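Local coordinates for protein H127A/Y244A mutant of alginate lyase AlyC3 in complex with dimannuronate (Psychromonas sp., PDB 7C8F) that degrades the algal polysaccharide alginate as a PL7-family lyase, presumably by beta-elimination, and is captured here with dimannuronate bound, at residues K116-T121 and W147-N152; A108-S113 and N244-G249; E102-V107 and M250-F255. All coordinates share one frame; numbering follows the deposited sequence.

The three contacts touch one another in a continuous patch on one beta-sandwich and illustrate how a sugar-binding residue is tied into the surrounding structure. Contact 1 carries Q117 of the ligand pocket; contact 2 adjoins it, its centre about 10 Å from that of contact 1, linked through N118 OD1 to S113 OG and with M110 SD 3.5 Å from N118 CB. The F246 side chain of contact 2 is still about 11 Å from a bound mannuronate. Contact 3 belongs to the second sheet, its centre about 12 Å from contact 2, which it meets through S109 OG and M250 O, and 13 Å from contact 1. Helix 106-109 serves contacts 2 and 3, and P106 CG packs 3.4 Å from W147 CE2 of contact 1.

Contact 1 (K116-T121 and W147-N152). With BEM (beta-D-mannopyranuronic acid), chain D.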
loop_
_atom_site.group_PDB
_atom_site.type_symbol
_atom_site.label_atom_id
_atom_site.label_comp_id
_atom_site.label_asym_id
_atom_site.label_seq_id
_atom_site.Cartn_x
_atom_site.Cartn_y
_atom_site.Cartn_z
ATOM N N LYS B 116 -17.761 2.425 -25.873
ATOM C CA LYS B 116 -18.713 1.888 -24.912
ATOM C C LYS B 116 -18.806 2.750 -23.659
ATOM O O LYS B 116 -19.775 2.623 -22.902
ATOM C CB LYS B 116 -18.325 0.459 -24.523
ATOM C CG LYS B 116 -18.233 -0.508 -25.699
ATOM C CD LYS B 116 -17.807 -1.900 -25.240
ATOM C CE LYS B 116 -18.910 -2.611 -24.460
ATOM N NZ LYS B 116 -19.938 -3.228 -25.352
ATOM N N GLN B 117 -17.835 3.636 -23.440
ATOM C CA GLN B 117 -17.780 4.458 -22.239
ATOM C C GLN B 117 -18.480 5.802 -22.429
ATOM O O GLN B 117 -19.376 6.161 -21.656
ATOM C CB GLN B 117 -16.312 4.668 -21.858
ATOM C CG GLN B 117 -16.103 5.190 -20.466
ATOM C CD GLN B 117 -14.668 5.049 -20.024
ATOM O OE1 GLN B 117 -13.837 4.489 -20.740
ATOM N NE2 GLN B 117 -14.365 5.561 -18.840
ATOM N N ASN B 118 -18.096 6.563 -23.453
ATOM C CA ASN B 118 -18.731 7.843 -23.762
ATOM C C ASN B 118 -18.811 8.746 -22.528
ATOM O O ASN B 118 -19.884 9.144 -22.070
ATOM C CB ASN B 118 -20.089 7.651 -24.450
ATOM C CG ASN B 118 -19.943 7.441 -25.946
ATOM O OD1 ASN B 118 -18.830 7.483 -26.475
ATOM N ND2 ASN B 118 -21.051 7.214 -26.632
ATOM N N GLU B 119 -17.620 9.083 -22.007
ATOM C CA GLU B 119 -17.456 9.973 -20.862
ATOM C C GLU B 119 -16.448 11.063 -21.201
ATOM O O GLU B 119 -15.541 10.861 -22.017
ATOM C CB GLU B 119 -16.944 9.203 -19.613
ATOM C CG GLU B 119 -17.960 8.200 -19.077
ATOM C CD GLU B 119 -17.392 7.211 -18.092
ATOM O OE1 GLU B 119 -16.221 7.357 -17.667
ATOM O OE2 GLU B 119 -18.128 6.267 -17.738
ATOM N N ILE B 120 -16.622 12.228 -20.576
ATOM C CA ILE B 120 -15.597 13.270 -20.503
ATOM C C ILE B 120 -15.258 13.443 -19.031
ATOM O O ILE B 120 -16.139 13.770 -18.229
ATOM C CB ILE B 120 -16.081 14.607 -21.095
ATOM C CG1 ILE B 120 -16.331 14.468 -22.599
ATOM C CG2 ILE B 120 -15.034 15.723 -20.809
ATOM C CD1 ILE B 120 -17.265 15.541 -23.169
ATOM N N THR B 121 -13.987 13.242 -18.676
ATOM C CA THR B 121 -13.531 13.419 -17.303
ATOM C C THR B 121 -12.962 14.815 -17.175
ATOM O O THR B 121 -12.104 15.198 -17.968
ATOM C CB THR B 121 -12.443 12.399 -16.975
ATOM O OG1 THR B 121 -12.991 11.083 -17.105
ATOM C CG2 THR B 121 -11.885 12.607 -15.553
ATOM N N TRP B 147 -18.876 13.681 -17.151
ATOM C CA TRP B 147 -20.140 13.906 -17.826
ATOM C C TRP B 147 -20.256 12.598 -18.576
ATOM O O TRP B 147 -19.346 12.183 -19.192
ATOM C CB TRP B 147 -20.144 15.072 -18.791
ATOM C CG TRP B 147 -21.455 15.233 -19.512
ATOM C CD1 TRP B 147 -22.454 16.039 -19.146
ATOM C CD2 TRP B 147 -21.879 14.575 -20.700
ATOM N NE1 TRP B 147 -23.487 15.931 -20.014
ATOM C CE2 TRP B 147 -23.166 15.029 -20.975
ATOM C CE3 TRP B 147 -21.308 13.648 -21.544
ATOM C CZ2 TRP B 147 -23.868 14.610 -22.063
ATOM C CZ3 TRP B 147 -22.020 13.243 -22.625
ATOM C CH2 TRP B 147 -23.287 13.728 -22.866
ATOM N N LYS B 148 -21.391 11.927 -18.465
ATOM C CA LYS B 148 -21.571 10.620 -19.090
ATOM C C LYS B 148 -22.799 10.640 -19.986
ATOM O O LYS B 148 -23.875 11.063 -19.558
ATOM C CB LYS B 148 -21.687 9.503 -18.047
ATOM C CG LYS B 148 -21.727 8.102 -18.648
ATOM C CD LYS B 148 -21.506 7.035 -17.589
ATOM C CE LYS B 148 -21.566 5.625 -18.176
ATOM N NZ LYS B 148 -20.428 5.332 -19.092
ATOM N N GLU B 149 -22.645 10.137 -21.208
ATOM C CA GLU B 149 -23.744 10.221 -22.165
ATOM C C GLU B 149 -24.948 9.398 -21.705
ATOM O O GLU B 149 -26.082 9.896 -21.704
ATOM C CB GLU B 149 -23.277 9.777 -23.552
ATOM C CG GLU B 149 -24.391 9.869 -24.590
ATOM C CD GLU B 149 -24.004 9.263 -25.926
ATOM O OE1 GLU B 149 -24.052 9.987 -26.940
ATOM O OE2 GLU B 149 -23.653 8.064 -25.960
ATOM N N ASP B 150 -24.724 8.145 -21.306
ATOM C CA ASP B 150 -25.845 7.246 -21.023
ATOM C C ASP B 150 -25.376 6.179 -20.045
ATOM O O ASP B 150 -24.568 5.318 -20.405
ATOM C CB ASP B 150 -26.349 6.618 -22.320
ATOM C CG ASP B 150 -27.619 5.813 -22.120
ATOM O OD1 ASP B 150 -27.888 5.416 -20.971
ATOM O OD2 ASP B 150 -28.343 5.575 -23.110
ATOM N N ALA B 151 -25.869 6.243 -18.816
ATOM C CA ALA B 151 -25.585 5.235 -17.798
ATOM C C ALA B 151 -26.889 4.497 -17.527
ATOM O O ALA B 151 -27.754 5.002 -16.807
ATOM C CB ALA B 151 -25.048 5.881 -16.525
ATOM N N ASN B 152 -27.009 3.298 -18.093
ATOM C CA ASN B 152 -28.222 2.476 -18.055
ATOM C C ASN B 152 -29.495 3.324 -18.123
ATOM O O ASN B 152 -30.374 3.281 -17.260
ATOM C CB ASN B 152 -28.212 1.437 -16.921
ATOM C CG ASN B 152 -28.701 1.986 -15.596
ATOM O OD1 ASN B 152 -28.246 3.032 -15.132
ATOM N ND2 ASN B 152 -29.642 1.275 -14.977
HETATM C C1 BEM D . -8.204 5.333 -16.747
HETATM C C2 BEM D . -9.337 5.250 -17.765
HETATM O O2 BEM D . -9.288 4.006 -18.446
HETATM C C3 BEM D . -10.659 5.297 -17.035
HETATM O O3 BEM D . -11.708 5.023 -17.901
HETATM C C4 BEM D . -10.691 4.107 -16.142
HETATM O O4 BEM D . -11.969 3.876 -15.627
HETATM C C5 BEM D . -9.647 4.318 -15.105
HETATM O O5 BEM D . -8.423 4.332 -15.793
HETATM C C6 BEM D . -9.680 3.208 -14.134
HETATM O O6B BEM D . -8.931 2.272 -14.279
HETATM O O6A BEM D . -10.310 3.428 -13.141
HETATM O O HOH W 1 -22.166 4.301 -22.077
HETATM O O HOH W 2 -22.180 6.799 -21.701
#
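K148 lays its side chain obliquely across that of E119 and delivers its ammonium to two acceptors. NZ forms a salt bridge with OE2 of E119 at 2.8 Å, meeting the carboxylate on its anti side, and also donates to the backbone O of Q117 at 2.9 Å, on a lone pair of that carbonyl. The lysine chain is extended as far as CE; only the last torsion bends (chi4 68°), which swings NZ into place between the two oxygens. The other carboxylate oxygen, E119 OE1, receives NE2 of Q117 at 2.8 Å from above the carboxylate plane and has R144 as a salt-bridge partner. The same NE2 gives a nearly straight bond (169°) to O3 of the bound mannuronate at 2.9 Å. The Q117 amide is thus gripped by E119 on the protein side while it holds the sugar, and K148 and R144 are second-shell residues fixing that carboxylate. The same sugar is also hydrogen-bonded to Y189, H140 and K170.

Further out, N118 and E149 lie side by side. ND2 of N118 approaches OE2 of E149 at 2.8 Å from above the carboxylate, the two flat groups turned 82° apart, while OD1 of N118 is taken by S113. The backbone N of E149 reaches O of N118 at 3.1 Å. N118 has a left-handed backbone and, with E119, forms a G1 beta bulge opposite Q245. E119 and K148 form a non-hydrogen-bonded antiparallel pair, followed by the hydrogen-bonded pair I120 and W147, whose N and O atoms bond reciprocally.

Strand 119-129 therefore runs between 143-148 and 242-245; E119 and K148 face M161 of strand 157-163, whereas the W147 indole packs against P106 and V107 of helix 106-109.

Contact 2 (A108-S113 and N244-G249)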
loop_
_atom_site.group_PDB
_atom_site.type_symbol
_atom_site.label_atom_id
_atom_site.label_comp_id
_atom_site.label_asym_id
_atom_site.label_seq_id
_atom_site.Cartn_x
_atom_site.Cartn_y
_atom_site.Cartn_z
ATOM N N ALA B 108 -23.047 16.608 -28.900
ATOM C CA ALA B 108 -22.395 16.814 -30.189
ATOM C C ALA B 108 -20.978 16.245 -30.196
ATOM O O ALA B 108 -20.567 15.606 -31.171
ATOM C CB ALA B 108 -22.395 18.300 -30.551
ATOM N N SER B 109 -20.221 16.453 -29.112
ATOM C CA SER B 109 -18.868 15.902 -29.022
ATOM C C SER B 109 -18.841 14.420 -29.362
ATOM O O SER B 109 -17.909 13.935 -30.016
ATOM C CB SER B 109 -18.301 16.094 -27.609
ATOM O OG SER B 109 -18.068 17.453 -27.316
ATOM N N MET B 110 -19.827 13.695 -28.879
ATOM C CA MET B 110 -19.900 12.270 -29.008
ATOM C C MET B 110 -20.665 11.672 -30.219
ATOM O O MET B 110 -20.789 10.515 -30.304
ATOM C CB MET B 110 -20.403 11.665 -27.692
ATOM C CG MET B 110 -19.645 12.162 -26.461
ATOM S SD MET B 110 -19.772 11.094 -25.006
ATOM C CE MET B 110 -18.733 12.030 -23.880
ATOM N N LYS B 111 -21.132 12.522 -31.113
ATOM C CA LYS B 111 -21.902 12.158 -32.324
ATOM C C LYS B 111 -21.399 10.980 -33.084
ATOM O O LYS B 111 -22.142 10.115 -33.484
ATOM C CB LYS B 111 -21.812 13.287 -33.362
ATOM C CG LYS B 111 -22.952 14.225 -33.536
ATOM C CD LYS B 111 -22.527 15.464 -34.321
ATOM C CE LYS B 111 -21.541 15.198 -35.449
ATOM N NZ LYS B 111 -21.382 16.339 -36.421
ATOM N N ASN B 112 -20.125 10.985 -33.341
ATOM C CA ASN B 112 -19.527 9.950 -34.115
ATOM C C ASN B 112 -18.775 8.939 -33.304
ATOM O O ASN B 112 -17.982 8.234 -33.834
ATOM C CB ASN B 112 -18.588 10.594 -35.116
ATOM C CG ASN B 112 -19.297 11.115 -36.350
ATOM O OD1 ASN B 112 -18.925 12.129 -36.877
ATOM N ND2 ASN B 112 -20.243 10.388 -36.834
ATOM N N SER B 113 -19.022 8.878 -32.002
ATOM C CA SER B 113 -18.318 7.914 -31.189
ATOM C C SER B 113 -18.892 6.535 -31.163
ATOM O O SER B 113 -20.059 6.347 -31.126
ATOM C CB SER B 113 -18.278 8.399 -29.713
ATOM O OG SER B 113 -17.623 7.492 -28.887
ATOM N N ASN B 244 -10.616 12.520 -22.615
ATOM C CA ASN B 244 -11.655 11.981 -23.486
ATOM C C ASN B 244 -11.758 10.477 -23.329
ATOM O O ASN B 244 -10.769 9.756 -23.518
ATOM C CB ASN B 244 -11.350 12.290 -24.951
ATOM C CG ASN B 244 -11.394 13.759 -25.256
ATOM O OD1 ASN B 244 -11.936 14.555 -24.492
ATOM N ND2 ASN B 244 -10.828 14.136 -26.402
ATOM N N GLN B 245 -12.961 10.006 -22.998
ATOM C CA GLN B 245 -13.297 8.594 -23.119
ATOM C C GLN B 245 -14.439 8.453 -24.122
ATOM O O GLN B 245 -15.536 7.982 -23.790
ATOM C CB GLN B 245 -13.621 7.991 -21.746
ATOM C CG GLN B 245 -12.400 7.931 -20.798
ATOM C CD GLN B 245 -12.270 9.149 -19.871
ATOM O OE1 GLN B 245 -13.258 9.805 -19.535
ATOM N NE2 GLN B 245 -11.038 9.445 -19.445
ATOM N N PHE B 246 -14.190 8.908 -25.350
ATOM C CA PHE B 246 -15.124 8.816 -26.465
ATOM C C PHE B 246 -14.291 9.032 -27.721
ATOM O O PHE B 246 -13.177 9.561 -27.650
ATOM C CB PHE B 246 -16.247 9.855 -26.357
ATOM C CG PHE B 246 -15.784 11.271 -26.539
ATOM C CD1 PHE B 246 -15.214 11.970 -25.488
ATOM C CD2 PHE B 246 -15.915 11.911 -27.769
ATOM C CE1 PHE B 246 -14.792 13.268 -25.653
ATOM C CE2 PHE B 246 -15.484 13.214 -27.940
ATOM C CZ PHE B 246 -14.918 13.895 -26.882
ATOM N N THR B 247 -14.822 8.604 -28.866
ATOM C CA THR B 247 -14.048 8.628 -30.101
ATOM C C THR B 247 -14.549 9.686 -31.076
ATOM O O THR B 247 -15.704 10.117 -31.039
ATOM C CB THR B 247 -14.009 7.256 -30.799
ATOM O OG1 THR B 247 -15.234 7.035 -31.514
ATOM C CG2 THR B 247 -13.782 6.129 -29.796
ATOM N N ASN B 248 -13.630 10.113 -31.948
ATOM C CA ASN B 248 -13.957 10.862 -33.167
ATOM C C ASN B 248 -14.573 12.231 -32.892
ATOM O O ASN B 248 -15.347 12.740 -33.707
ATOM C CB ASN B 248 -14.850 10.049 -34.115
ATOM C CG ASN B 248 -14.207 8.749 -34.549
ATOM O OD1 ASN B 248 -14.735 7.667 -34.299
ATOM N ND2 ASN B 248 -13.059 8.848 -35.210
ATOM N N GLY B 249 -14.232 12.866 -31.768
ATOM C CA GLY B 249 -14.809 14.152 -31.441
ATOM C C GLY B 249 -13.921 14.992 -30.543
ATOM O O GLY B 249 -12.861 14.552 -30.088
HETATM O O HOH W 3 -17.809 11.809 -31.855
HETATM O O HOH W 4 -17.605 13.992 -34.397
#
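The F246 ring meets two groups of the 108-113 segment, both obliquely. M110 crosses it at about a right angle in a Met-aromatic contact, SD lying 5.0 Å from the ring centroid and 37° off the normal, while the methyl CE comes to 3.9 Å from CD1. On the same side of the ring plane but at its CE2 end, the carbonyl O of S109 comes to 3.3 Å from CE2. The first torsion of F246 (chi1 68°) puts CG between the backbone N and the carbonyl carbon.

This is the loop that leaves strand 242-245 of one sheet and crosses to strand 250-264 of the other, here packed on the end of helix 106-109 and the type I turn M110 to S113 that follows it. S113, whose OG is anti to its own backbone N (chi1 179°), takes the N-H of T247 at 3.0 Å from N to OG, almost perfectly straight; the same hydroxyl is bonded to N118 and to the backbone N of S115. At the loop's end, CA of G249 points its hydrogen at S109 O, the CA-to-O distance being 3.4 Å. A water joins both segments, accepting from N112 N and hydrogen-bonded to S109 O and T247 O, and toward the solvent CB of N112 rests 3.9 Å from CB of N248.

Contact 3 (E102-V107 and M250-F255); sequences EIIDPV and MSEAHF
Two neighbouring strands of the seven-stranded antiparallel sheet, 93-103 and 250-264, form this part of the beta-sandwich of the alginate lyase domain, with E102 opposite H254 and I103 opposite A253. E102 and H254 are a hydrogen-bonded pair: N of E102 lies 2.9 Å from O of H254, and the return bond from H254 N to E102 O is nearly linear (177°). A third bond, I104 N to E252 O at 2.9 Å, carries the pairing one step beyond the strand end. There the chain turns off toward helix 106-109, and a water between I104 O and E252 N continues the connection.

The two faces differ in character. On the inner one, CD1 of I103 touches CB of A253, and I103 also packs against I120 and F122 of the opposing sheet. The outer face carries E102, E252 and H254 with I104 spread over them. CG1 of I104, anti to its own carbonyl carbon (chi1 -55°), sits 3.6 Å above the imidazole plane of H254, displaced toward the CD2 and NE2 rim, a CH-pi contact; the same branch lies 3.9 Å from CG of E252.

Under this aliphatic cover NE2 of H254 donates to the anti lone pair of E252 OE2, which lies 19° out of the imidazole plane, at a short 2.5 Å. E252 OE1 also has a long, weak ion pair with K70. A water links ND1 with OE1 of E102. With a carboxylate at NE2 and a second acidic side chain beyond the water, the imidazole could favour its cationic form, which would make this a charge-assisted bond.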
loop_
_atom_site.group_PDB
_atom_site.type_symbol
_atom_site.label_atom_id
_atom_site.label_comp_id
_atom_site.label_asym_id
_atom_site.label_seq_id
_atom_site.Cartn_x
_atom_site.Cartn_y
_atom_site.Cartn_z
ATOM N N GLU B 102 -18.802 24.129 -16.902
ATOM C CA GLU B 102 -19.809 23.902 -17.909
ATOM C C GLU B 102 -19.195 23.086 -19.037
ATOM O O GLU B 102 -18.218 23.451 -19.575
ATOM C CB GLU B 102 -20.351 25.208 -18.474
ATOM C CG GLU B 102 -21.459 25.006 -19.489
ATOM C CD GLU B 102 -22.023 26.308 -20.015
ATOM O OE1 GLU B 102 -21.645 27.361 -19.546
ATOM O OE2 GLU B 102 -22.836 26.237 -20.914
ATOM N N ILE B 103 -19.796 21.970 -19.367
ATOM C CA ILE B 103 -19.356 21.153 -20.490
ATOM C C ILE B 103 -20.146 21.589 -21.718
ATOM O O ILE B 103 -21.384 21.644 -21.687
ATOM C CB ILE B 103 -19.566 19.656 -20.198
ATOM C CG1 ILE B 103 -18.924 19.275 -18.855
ATOM C CG2 ILE B 103 -19.006 18.804 -21.335
ATOM C CD1 ILE B 103 -17.418 19.437 -18.823
ATOM N N ILE B 104 -19.437 21.906 -22.796
ATOM C CA ILE B 104 -20.037 22.538 -23.966
ATOM C C ILE B 104 -20.423 21.472 -24.978
ATOM O O ILE B 104 -19.562 20.736 -25.474
ATOM C CB ILE B 104 -19.076 23.556 -24.592
ATOM C CG1 ILE B 104 -18.635 24.578 -23.547
ATOM C CG2 ILE B 104 -19.759 24.251 -25.765
ATOM C CD1 ILE B 104 -19.783 25.362 -22.945
ATOM N N ASP B 105 -21.724 21.416 -25.317
ATOM C CA ASP B 105 -22.266 20.546 -26.358
ATOM C C ASP B 105 -21.694 19.140 -26.294
ATOM O O ASP B 105 -21.171 18.640 -27.300
ATOM C CB ASP B 105 -21.993 21.135 -27.742
ATOM C CG ASP B 105 -22.824 22.367 -28.018
ATOM O OD1 ASP B 105 -24.003 22.385 -27.626
ATOM O OD2 ASP B 105 -22.286 23.317 -28.637
ATOM N N PRO B 106 -21.784 18.460 -25.144
ATOM C CA PRO B 106 -21.196 17.117 -25.047
ATOM C C PRO B 106 -21.890 16.078 -25.914
ATOM O O PRO B 106 -21.233 15.150 -26.400
ATOM C CB PRO B 106 -21.295 16.784 -23.550
ATOM C CG PRO B 106 -22.385 17.651 -23.035
ATOM C CD PRO B 106 -22.357 18.912 -23.867
ATOM N N VAL B 107 -23.199 16.193 -26.136
ATOM C CA VAL B 107 -23.838 15.244 -27.039
ATOM C C VAL B 107 -23.253 15.372 -28.440
ATOM O O VAL B 107 -22.947 14.370 -29.099
ATOM C CB VAL B 107 -25.371 15.391 -27.014
ATOM C CG1 VAL B 107 -26.004 14.451 -28.033
ATOM C CG2 VAL B 107 -25.911 15.100 -25.619
ATOM N N MET B 250 -14.380 16.210 -30.275
ATOM C CA MET B 250 -13.644 17.155 -29.443
ATOM C C MET B 250 -14.476 17.552 -28.233
ATOM O O MET B 250 -15.651 17.913 -28.366
ATOM C CB MET B 250 -13.235 18.414 -30.207
ATOM C CG MET B 250 -12.283 19.272 -29.380
ATOM S SD MET B 250 -11.772 20.794 -30.170
ATOM C CE MET B 250 -10.729 20.161 -31.484
ATOM N N SER B 251 -13.861 17.492 -27.061
ATOM C CA SER B 251 -14.497 17.944 -25.836
ATOM C C SER B 251 -14.116 19.394 -25.563
ATOM O O SER B 251 -13.100 19.899 -26.049
ATOM C CB SER B 251 -14.029 17.084 -24.667
ATOM O OG SER B 251 -12.622 17.188 -24.554
ATOM N N GLU B 252 -14.936 20.055 -24.753
ATOM C CA GLU B 252 -14.728 21.455 -24.418
ATOM C C GLU B 252 -15.359 21.710 -23.061
ATOM O O GLU B 252 -16.564 21.490 -22.885
ATOM C CB GLU B 252 -15.343 22.379 -25.475
ATOM C CG GLU B 252 -15.195 23.846 -25.135
ATOM C CD GLU B 252 -15.621 24.753 -26.270
ATOM O OE1 GLU B 252 -15.850 24.238 -27.386
ATOM O OE2 GLU B 252 -15.721 25.977 -26.040
ATOM N N ALA B 253 -14.550 22.147 -22.101
ATOM C CA ALA B 253 -15.015 22.506 -20.771
ATOM C C ALA B 253 -14.641 23.950 -20.478
ATOM O O ALA B 253 -13.509 24.374 -20.748
ATOM C CB ALA B 253 -14.405 21.592 -19.702
ATOM N N HIS B 254 -15.588 24.697 -19.913
ATOM C CA HIS B 254 -15.382 26.084 -19.505
ATOM C C HIS B 254 -15.416 26.161 -17.987
ATOM O O HIS B 254 -16.423 25.806 -17.366
ATOM C CB HIS B 254 -16.449 26.998 -20.116
ATOM C CG HIS B 254 -16.300 27.175 -21.593
ATOM N ND1 HIS B 254 -16.865 28.234 -22.273
ATOM C CD2 HIS B 254 -15.650 26.435 -22.525
ATOM C CE1 HIS B 254 -16.569 28.139 -23.557
ATOM N NE2 HIS B 254 -15.836 27.055 -23.738
ATOM N N PHE B 255 -14.308 26.597 -17.385
ATOM C CA PHE B 255 -14.204 26.730 -15.936
ATOM C C PHE B 255 -14.328 28.207 -15.573
ATOM O O PHE B 255 -13.394 28.988 -15.793
ATOM C CB PHE B 255 -12.847 26.219 -15.451
ATOM C CG PHE B 255 -12.722 24.710 -15.388
ATOM C CD1 PHE B 255 -12.637 23.945 -16.544
ATOM C CD2 PHE B 255 -12.616 24.068 -14.163
ATOM C CE1 PHE B 255 -12.498 22.553 -16.481
ATOM C CE2 PHE B 255 -12.462 22.669 -14.092
ATOM C CZ PHE B 255 -12.409 21.919 -15.249
HETATM O O HOH W 5 -19.517 28.871 -20.895
HETATM O O HOH W 6 -17.719 18.848 -24.813
#